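Local atomic coordinates of digeranylgeranylglycerophospholipid reductase (Sulfolobus acidocaldarius, PDB entry 4OPC), a protein that catalyses the FAD-dependent hydrogenation of the isoprenoid double bonds of digeranylgeranylglycerophospholipids, a step in making saturated archaeal membrane lipids. Residues D50-A55 / G300-A305; K134-F139 / R162-K167; E195-H200 / A254-K259. All coordinates share one frame; numbering follows the deposited sequence. Where two conformers were deposited one is given.

Contact 1: D50-A55 / G300-A305. With FDA (dihydroflavine-adenine dinucleotide), chain B.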
# COMPACT_ATOMS: atom_id res chain seq x y z
N ASP A 50 10.53 -1.80 4.13
CA ASP A 50 10.65 -1.03 5.38
C ASP A 50 10.93 0.45 5.19
O ASP A 50 11.33 1.14 6.13
CB ASP A 50 11.70 -1.63 6.33
CG ASP A 50 11.37 -3.04 6.79
OD1 ASP A 50 10.19 -3.44 6.83
OD2 ASP A 50 12.33 -3.75 7.15
N ALA A 51 10.72 0.96 3.98
CA ALA A 51 10.99 2.36 3.67
C ALA A 51 9.72 3.20 3.71
O ALA A 51 8.75 2.88 3.02
CB ALA A 51 11.64 2.47 2.31
N VAL A 52 9.71 4.27 4.50
CA VAL A 52 8.52 5.11 4.62
C VAL A 52 8.92 6.59 4.65
O VAL A 52 9.87 6.97 5.33
CB VAL A 52 7.70 4.80 5.90
CG1 VAL A 52 6.36 5.53 5.88
CG2 VAL A 52 7.48 3.30 6.07
N SER A 53 8.17 7.42 3.94
CA SER A 53 8.42 8.86 3.90
C SER A 53 8.18 9.52 5.25
O SER A 53 7.22 9.20 5.95
CB SER A 53 7.51 9.50 2.85
OG SER A 53 7.54 10.91 2.91
N LYS A 54 9.05 10.46 5.61
CA LYS A 54 8.91 11.21 6.85
C LYS A 54 7.62 12.02 6.85
O LYS A 54 6.99 12.20 7.90
CB LYS A 54 10.12 12.11 7.05
CG LYS A 54 10.06 13.03 8.25
CD LYS A 54 11.36 13.83 8.32
CE LYS A 54 11.26 15.02 9.28
NZ LYS A 54 10.29 16.05 8.84
N ALA A 55 7.23 12.50 5.67
CA ALA A 55 6.05 13.35 5.53
C ALA A 55 4.78 12.72 6.10
O ALA A 55 3.93 13.42 6.62
CB ALA A 55 5.84 13.74 4.06
N GLY A 300 4.61 1.37 -2.45
CA GLY A 300 4.67 1.76 -1.04
C GLY A 300 3.29 1.84 -0.42
O GLY A 300 2.41 2.55 -0.91
N GLY A 301 3.09 1.11 0.67
CA GLY A 301 1.80 1.06 1.33
C GLY A 301 1.78 1.31 2.82
O GLY A 301 0.70 1.36 3.39
N LYS A 302 2.93 1.43 3.48
CA LYS A 302 2.88 1.71 4.91
C LYS A 302 2.39 3.12 5.21
O LYS A 302 1.57 3.32 6.11
CB LYS A 302 4.23 1.41 5.57
CG LYS A 302 4.34 -0.06 5.95
CD LYS A 302 5.66 -0.38 6.62
CE LYS A 302 5.57 -1.72 7.35
NZ LYS A 302 5.26 -2.87 6.42
N GLY A 303 2.84 4.11 4.44
CA GLY A 303 2.34 5.47 4.60
C GLY A 303 0.85 5.59 4.34
O GLY A 303 0.10 6.15 5.15
N SER A 304 0.41 5.04 3.22
CA SER A 304 -1.00 5.10 2.89
C SER A 304 -1.85 4.24 3.85
O SER A 304 -3.01 4.59 4.13
CB SER A 304 -1.22 4.72 1.43
OG SER A 304 -0.54 3.51 1.12
N ALA A 305 -1.29 3.15 4.37
CA ALA A 305 -1.97 2.41 5.44
C ALA A 305 -2.25 3.33 6.62
O ALA A 305 -3.35 3.33 7.16
CB ALA A 305 -1.12 1.24 5.90
PA FDA B . -0.33 -6.20 7.25
O1A FDA B . -0.36 -7.39 6.37
O2A FDA B . 1.03 -5.62 7.60
O5B FDA B . -1.07 -6.54 8.60
C5B FDA B . -2.28 -7.33 8.60
C4B FDA B . -2.40 -7.96 9.96
O4B FDA B . -3.69 -8.60 10.08
C3B FDA B . -1.35 -9.03 10.28
O3B FDA B . -0.59 -8.68 11.44
C2B FDA B . -2.17 -10.32 10.42
O2B FDA B . -1.64 -11.20 11.40
C1B FDA B . -3.53 -9.79 10.84
N9A FDA B . -4.69 -10.61 10.53
C8A FDA B . -5.10 -11.04 9.29
N7A FDA B . -6.24 -11.70 9.31
C5A FDA B . -6.60 -11.70 10.65
C6A FDA B . -7.73 -12.19 11.32
N6A FDA B . -8.77 -12.77 10.71
N1A FDA B . -7.81 -11.97 12.65
C2A FDA B . -6.80 -11.36 13.26
N3A FDA B . -5.70 -10.82 12.73
C4A FDA B . -5.68 -11.00 11.40
N1 FDA B . 5.42 -0.43 1.73
C2 FDA B . 6.15 0.68 2.09
O2 FDA B . 5.61 1.69 2.52
N3 FDA B . 7.52 0.59 1.97
C4 FDA B . 8.24 -0.46 1.43
O4 FDA B . 9.47 -0.46 1.52
C4X FDA B . 7.43 -1.54 1.02
N5 FDA B . 8.04 -2.65 0.50
C5X FDA B . 7.34 -3.84 0.40
C6 FDA B . 8.01 -5.02 0.14
C7 FDA B . 7.35 -6.24 0.13
C7M FDA B . 8.14 -7.51 -0.03
C8 FDA B . 5.96 -6.27 0.33
C8M FDA B . 5.22 -7.59 0.39
C9 FDA B . 5.28 -5.08 0.58
C9A FDA B . 5.96 -3.87 0.63
N10 FDA B . 5.31 -2.64 0.92
C10 FDA B . 6.06 -1.53 1.22
C1' FDA B . 3.85 -2.59 1.22
C2' FDA B . 3.61 -2.58 2.74
O2' FDA B . 4.42 -3.56 3.38
C3' FDA B . 2.14 -2.88 3.04
O3' FDA B . 1.33 -2.06 2.20
C4' FDA B . 1.70 -2.59 4.48
O4' FDA B . 2.60 -3.16 5.43
C5' FDA B . 0.30 -3.09 4.74
O5' FDA B . -0.05 -2.91 6.13
P FDA B . -1.41 -3.51 6.69
O1P FDA B . -1.48 -3.13 8.11
O2P FDA B . -2.59 -3.15 5.80
O3P FDA B . -1.25 -5.09 6.52

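Contact 2: K134-F139 / R162-K167. With FDA (dihydroflavine-adenine dinucleotide), chain B.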
# COMPACT_ATOMS: atom_id res chain seq x y z
N LYS A 134 -21.92 -6.53 12.83
CA LYS A 134 -22.20 -6.23 14.24
C LYS A 134 -21.11 -6.71 15.18
O LYS A 134 -21.25 -6.61 16.40
CB LYS A 134 -23.56 -6.79 14.65
CG LYS A 134 -24.72 -6.12 13.89
CD LYS A 134 -26.00 -6.17 14.69
CE LYS A 134 -27.11 -5.39 14.01
NZ LYS A 134 -28.39 -5.50 14.78
N GLY A 135 -20.02 -7.22 14.63
CA GLY A 135 -18.91 -7.72 15.42
C GLY A 135 -18.31 -8.96 14.81
O GLY A 135 -18.35 -9.14 13.58
N ALA A 136 -17.73 -9.83 15.64
CA ALA A 136 -17.00 -10.99 15.14
C ALA A 136 -16.97 -12.10 16.16
O ALA A 136 -17.03 -11.86 17.37
CB ALA A 136 -15.60 -10.61 14.79
N VAL A 137 -16.89 -13.34 15.68
CA VAL A 137 -16.53 -14.45 16.54
C VAL A 137 -15.02 -14.60 16.48
O VAL A 137 -14.44 -14.64 15.39
CB VAL A 137 -17.20 -15.75 16.10
CG1 VAL A 137 -16.82 -16.88 17.03
CG2 VAL A 137 -18.72 -15.57 16.10
N LEU A 138 -14.39 -14.61 17.66
CA LEU A 138 -12.94 -14.63 17.78
C LEU A 138 -12.49 -15.93 18.40
O LEU A 138 -13.15 -16.47 19.28
CB LEU A 138 -12.48 -13.51 18.71
CG LEU A 138 -12.97 -12.09 18.43
CD1 LEU A 138 -12.41 -11.18 19.50
CD2 LEU A 138 -12.52 -11.62 17.05
N PHE A 139 -11.34 -16.41 17.96
CA PHE A 139 -10.68 -17.51 18.65
C PHE A 139 -9.35 -17.02 19.21
O PHE A 139 -8.42 -16.70 18.46
CB PHE A 139 -10.48 -18.71 17.73
CG PHE A 139 -9.95 -19.91 18.45
CD1 PHE A 139 -10.39 -20.21 19.72
CD2 PHE A 139 -8.99 -20.72 17.87
CE1 PHE A 139 -9.90 -21.31 20.39
CE2 PHE A 139 -8.50 -21.81 18.54
CZ PHE A 139 -8.95 -22.10 19.80
N ARG A 162 -7.43 -10.25 3.57
CA ARG A 162 -8.85 -9.84 3.49
C ARG A 162 -9.72 -10.89 4.15
O ARG A 162 -10.79 -11.24 3.65
CB ARG A 162 -9.27 -9.61 2.04
CG ARG A 162 -8.49 -8.50 1.40
CD ARG A 162 -8.59 -8.57 -0.10
NE ARG A 162 -7.63 -9.52 -0.65
CZ ARG A 162 -7.81 -10.22 -1.77
NH1 ARG A 162 -8.95 -10.13 -2.44
NH2 ARG A 162 -6.85 -11.02 -2.18
N SER A 163 -9.26 -11.39 5.29
CA SER A 163 -9.79 -12.64 5.83
C SER A 163 -11.11 -12.52 6.59
O SER A 163 -11.69 -13.53 6.98
CB SER A 163 -8.74 -13.27 6.74
OG SER A 163 -8.49 -12.41 7.84
N PHE A 164 -11.56 -11.29 6.81
CA PHE A 164 -12.85 -11.07 7.45
C PHE A 164 -13.88 -10.62 6.43
O PHE A 164 -14.94 -11.24 6.29
CB PHE A 164 -12.67 -10.05 8.58
CG PHE A 164 -13.92 -9.78 9.38
CD1 PHE A 164 -14.24 -10.59 10.45
CD2 PHE A 164 -14.72 -8.69 9.10
CE1 PHE A 164 -15.36 -10.33 11.22
CE2 PHE A 164 -15.85 -8.43 9.87
CZ PHE A 164 -16.16 -9.25 10.92
N ARG A 165 -13.58 -9.56 5.68
CA ARG A 165 -14.55 -9.04 4.72
C ARG A 165 -14.88 -10.04 3.61
O ARG A 165 -15.98 -10.00 3.05
CB ARG A 165 -14.11 -7.69 4.14
CG ARG A 165 -12.89 -7.73 3.22
CD ARG A 165 -12.53 -6.30 2.82
NE ARG A 165 -11.51 -6.21 1.78
CZ ARG A 165 -11.75 -6.32 0.48
NH1 ARG A 165 -12.98 -6.53 0.04
NH2 ARG A 165 -10.75 -6.22 -0.39
N SER A 166 -13.95 -10.95 3.30
CA SER A 166 -14.21 -11.94 2.26
C SER A 166 -15.27 -12.95 2.70
O SER A 166 -15.75 -13.74 1.88
CB SER A 166 -12.94 -12.68 1.87
OG SER A 166 -12.42 -13.41 2.96
N LYS A 167 -15.63 -12.93 3.98
CA LYS A 167 -16.62 -13.87 4.52
C LYS A 167 -18.01 -13.25 4.62
O LYS A 167 -18.94 -13.90 5.10
CB LYS A 167 -16.15 -14.40 5.88
CG LYS A 167 -14.89 -15.25 5.75
CD LYS A 167 -14.45 -15.86 7.06
CE LYS A 167 -13.15 -16.62 6.88
NZ LYS A 167 -12.77 -17.39 8.11
PA FDA B . -0.33 -6.20 7.25
O1A FDA B . -0.36 -7.39 6.37
O2A FDA B . 1.03 -5.62 7.60
O5B FDA B . -1.07 -6.54 8.60
C5B FDA B . -2.28 -7.33 8.60
C4B FDA B . -2.40 -7.96 9.96
O4B FDA B . -3.69 -8.60 10.08
C3B FDA B . -1.35 -9.03 10.28
O3B FDA B . -0.59 -8.68 11.44
C2B FDA B . -2.17 -10.32 10.42
O2B FDA B . -1.64 -11.20 11.40
C1B FDA B . -3.53 -9.79 10.84
N9A FDA B . -4.69 -10.61 10.53
C8A FDA B . -5.10 -11.04 9.29
N7A FDA B . -6.24 -11.70 9.31
C5A FDA B . -6.60 -11.70 10.65
C6A FDA B . -7.73 -12.19 11.32
N6A FDA B . -8.77 -12.77 10.71
N1A FDA B . -7.81 -11.97 12.65
C2A FDA B . -6.80 -11.36 13.26
N3A FDA B . -5.70 -10.82 12.73
C4A FDA B . -5.68 -11.00 11.40
N1 FDA B . 5.42 -0.43 1.73
C2 FDA B . 6.15 0.68 2.09
O2 FDA B . 5.61 1.69 2.52
N3 FDA B . 7.52 0.59 1.97
C4 FDA B . 8.24 -0.46 1.43
O4 FDA B . 9.47 -0.46 1.52
C4X FDA B . 7.43 -1.54 1.02
N5 FDA B . 8.04 -2.65 0.50
C5X FDA B . 7.34 -3.84 0.40
C6 FDA B . 8.01 -5.02 0.14
C7 FDA B . 7.35 -6.24 0.13
C7M FDA B . 8.14 -7.51 -0.03
C8 FDA B . 5.96 -6.27 0.33
C8M FDA B . 5.22 -7.59 0.39
C9 FDA B . 5.28 -5.08 0.58
C9A FDA B . 5.96 -3.87 0.63
N10 FDA B . 5.31 -2.64 0.92
C10 FDA B . 6.06 -1.53 1.22
C1' FDA B . 3.85 -2.59 1.22
C2' FDA B . 3.61 -2.58 2.74
O2' FDA B . 4.42 -3.56 3.38
C3' FDA B . 2.14 -2.88 3.04
O3' FDA B . 1.33 -2.06 2.20
C4' FDA B . 1.70 -2.59 4.48
O4' FDA B . 2.60 -3.16 5.43
C5' FDA B . 0.30 -3.09 4.74
O5' FDA B . -0.05 -2.91 6.13
P FDA B . -1.41 -3.51 6.69
O1P FDA B . -1.48 -3.13 8.11
O2P FDA B . -2.59 -3.15 5.80
O3P FDA B . -1.25 -5.09 6.52

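Contact 3: E195-H200 / A254-K259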
# COMPACT_ATOMS: atom_id res chain seq x y z
N GLU A 195 31.39 -4.74 1.80
CA GLU A 195 31.97 -3.44 1.50
C GLU A 195 30.97 -2.37 1.95
O GLU A 195 29.76 -2.59 1.90
CB GLU A 195 32.22 -3.33 -0.01
CG GLU A 195 33.41 -2.48 -0.40
CD GLU A 195 33.88 -2.75 -1.82
OE1 GLU A 195 33.55 -3.82 -2.36
OE2 GLU A 195 34.57 -1.89 -2.40
N ASP A 196 31.49 -1.23 2.40
CA ASP A 196 30.66 -0.10 2.80
C ASP A 196 29.71 0.26 1.67
O ASP A 196 30.07 0.25 0.50
CB ASP A 196 31.50 1.12 3.16
CG ASP A 196 32.27 0.95 4.45
OD1 ASP A 196 31.93 0.02 5.22
OD2 ASP A 196 33.19 1.75 4.70
N ILE A 197 28.47 0.57 2.04
CA ILE A 197 27.48 0.93 1.06
C ILE A 197 27.66 2.37 0.61
O ILE A 197 27.64 3.30 1.43
CB ILE A 197 26.07 0.71 1.63
CG1 ILE A 197 25.88 -0.77 1.97
CG2 ILE A 197 25.02 1.20 0.65
CD1 ILE A 197 24.54 -1.10 2.64
N GLU A 198 27.85 2.56 -0.70
CA GLU A 198 27.98 3.88 -1.28
C GLU A 198 26.66 4.64 -1.18
O GLU A 198 25.61 4.09 -1.50
CB GLU A 198 28.39 3.78 -2.75
CG GLU A 198 29.85 3.41 -2.97
CD GLU A 198 30.79 4.56 -2.65
OE1 GLU A 198 30.93 5.48 -3.49
OE2 GLU A 198 31.40 4.54 -1.56
N ASP A 199 26.73 5.90 -0.73
CA ASP A 199 25.55 6.75 -0.60
C ASP A 199 24.45 6.00 0.13
O ASP A 199 23.33 5.84 -0.37
CB ASP A 199 25.07 7.20 -1.98
CG ASP A 199 26.07 8.08 -2.68
OD1 ASP A 199 26.69 8.93 -2.00
OD2 ASP A 199 26.25 7.92 -3.91
N HIS A 200 24.77 5.54 1.33
CA HIS A 200 23.86 4.67 2.07
C HIS A 200 22.58 5.37 2.53
O HIS A 200 21.66 4.72 3.00
CB HIS A 200 24.57 3.99 3.25
CG HIS A 200 24.71 4.86 4.46
ND1 HIS A 200 25.61 5.89 4.53
CD2 HIS A 200 24.05 4.84 5.65
CE1 HIS A 200 25.51 6.48 5.71
NE2 HIS A 200 24.57 5.86 6.41
N ALA A 254 23.12 -6.83 -5.99
CA ALA A 254 23.76 -6.86 -4.68
C ALA A 254 24.99 -7.75 -4.72
O ALA A 254 25.04 -8.78 -4.05
CB ALA A 254 22.78 -7.35 -3.62
N PRO A 255 26.01 -7.36 -5.51
CA PRO A 255 27.21 -8.19 -5.59
C PRO A 255 27.99 -8.17 -4.28
O PRO A 255 28.84 -9.03 -4.07
CB PRO A 255 28.03 -7.50 -6.69
CG PRO A 255 27.57 -6.09 -6.66
CD PRO A 255 26.11 -6.15 -6.33
N ASP A 256 27.66 -7.22 -3.41
CA ASP A 256 28.42 -6.97 -2.19
C ASP A 256 27.92 -7.71 -0.95
O ASP A 256 28.57 -7.65 0.10
CB ASP A 256 28.44 -5.46 -1.89
CG ASP A 256 27.05 -4.85 -1.83
OD1 ASP A 256 26.18 -5.19 -2.67
OD2 ASP A 256 26.82 -3.99 -0.95
N VAL A 257 26.78 -8.39 -1.04
CA VAL A 257 26.20 -8.99 0.16
C VAL A 257 26.92 -10.26 0.58
O VAL A 257 27.49 -10.98 -0.24
CB VAL A 257 24.70 -9.30 0.01
CG1 VAL A 257 23.91 -8.01 -0.11
CG2 VAL A 257 24.45 -10.22 -1.18
N ASP A 258 26.89 -10.53 1.88
CA ASP A 258 27.43 -11.76 2.41
C ASP A 258 26.27 -12.74 2.56
O ASP A 258 25.45 -12.61 3.48
CB ASP A 258 28.08 -11.49 3.76
CG ASP A 258 28.83 -12.69 4.30
OD1 ASP A 258 28.47 -13.83 3.94
OD2 ASP A 258 29.78 -12.49 5.08
N LYS A 259 26.18 -13.70 1.65
CA LYS A 259 25.05 -14.63 1.62
C LYS A 259 25.06 -15.64 2.78
O LYS A 259 24.15 -16.45 2.91
CB LYS A 259 24.97 -15.35 0.27
CG LYS A 259 24.46 -14.46 -0.86
CD LYS A 259 24.06 -15.29 -2.07
CE LYS A 259 25.15 -15.32 -3.11
NZ LYS A 259 25.32 -13.98 -3.73
O HOH W 1 28.76 -2.07 -1.09

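Contact 1: D50-A55 / G300-A305
Lys302 NZ donates to two hydroxyls of the reduced flavin's ribityl chain, FDA O4' at 2.9 Å and, more weakly, FDA O2' at 3.2 Å. The lysine chain runs extended as far as CE and bends only at its last torsion (chi4 61°), which brings the ammonium group round onto the ribityl hydroxyls, while Phe16 meets it in a cation-pi contact. Its near end lies against Val52: Lys302 CB is 3.8 Å from Val52 CG2, the two side chains crossing at about a right angle, and Val52 CG1 lies 4.1 Å from Gly303 N, a plain van der Waals approach. A leucine in place of Lys302 would probably leave FDA O4' and O2' without this donor and the ribityl chain less firmly fixed. Backbone groups read the pyrimidine end of the flavin: Ala51 N bonds to FDA O4, FDA N3 gives a nearly straight 2.8 Å bond to Ala51 O (171°), and Lys302 N holds FDA O2 at 2.9 Å. Gly301 is the N-cap of helix 302-322, and a side chain there would run into FDA O3'. Strand and helix start together hold the pyrimidine edge of the flavin, part of the FAD site of this Rossmann-type reductase.

Contact 2: K134-F139 / R162-K167
The ring of Phe164 meets segment 134-139 of strand 132-140 with its far end: Gly135 O lies at the ring edge, in its plane, 3.4 Å from Phe164 CZ, and Ala136 CB comes in obliquely at 3.6 Å from Phe164 CE1. With Gly135 O in the ring plane, its partial negative charge probably suits the weakly positive ring edge, and the methyl group adds an apolar touch beside it. The ring gets there because CG stands anti to the backbone N (chi1 -176°), which extends the side chain from the loop to the strand. One residue earlier, Ser163 turns to the cofactor instead, its OG donating to FDA N7A at 2.8 Å, so neighbouring residues of one loop serve the adenine and the sheet. The loop is tied to itself by a backbone bond from Ser166 N to Arg162 O at 3.2 Å. The backbone N atoms of Phe164 and Arg165 both bond to the carboxylate of Glu156, at the end of strand 153-156. Phe164 also touches Pro126 of strand 121-129 and Ile12 of strand 9-12, and Ala136 touches Leu10, so the ring is packed between the four-stranded sheet containing 132-140 and the parallel core of the Rossmann-type sheet.

Contact 3: E195-H200 / A254-K259
Asp256 OD2 faces the backbone of Glu195 and the side chain of Ile197, standing 4.3 Å from Glu195 O, another acceptor, and 4.4 Å from Ile197 CG1. A water lies 2.7 Å from Asp256 OD2 and 3.1 Å from Asp196 O, placed to donate to each, though with more acceptors in reach than protons it need not serve both at once. The first torsion of Asp256 (chi1 54°) sets CG between the backbone N and the carbonyl carbon, and this swings the carboxylate out from the type I turn of Ala254 to Val257 to the facing loop. OD2 is also hydrogen-bonded to the hydroxyl of Tyr219, on strand 216-221, and Ile197 rests on Tyr219 and Pro221. The chain of Glu195 is turned well off a staggered position (chi1 -148°), and its OE1 stays 6.9 Å from Asp256 OD2, a separation that probably eases the repulsion of two like charges. Backbone bonds of Asp256 with Lys194 and of Asp258 with Leu192 align the short strand 257-258 with the end of strand 183-193. The contact therefore joins the turn after helix 242-253 to the loop at the ends of strands 183-193 and 202-206 of the eight-stranded sheet.

Overall arrangement
The centre of contact 1 lies about 8 Å from the centre of the chain, and the other two are nested inside the loop it closes. Contacts 1 and 2 share one cofactor molecule: contact 1 meets the flavin and ribityl end, contact 2 the adenine end, and their centres stand about 27 Å apart with nearest atoms about 13 Å apart. Contact 1 also borders the bound phospholipid. Contact 3 is away from the annotated sites, about 24 Å from contact 1 between centres, and about 44 Å from contact 2, across the chain's centre. Strand 51-53 of contact 1 edges the eight-stranded sheet, whose strands 183-193 and 202-206 are joined by the loop of contact 3.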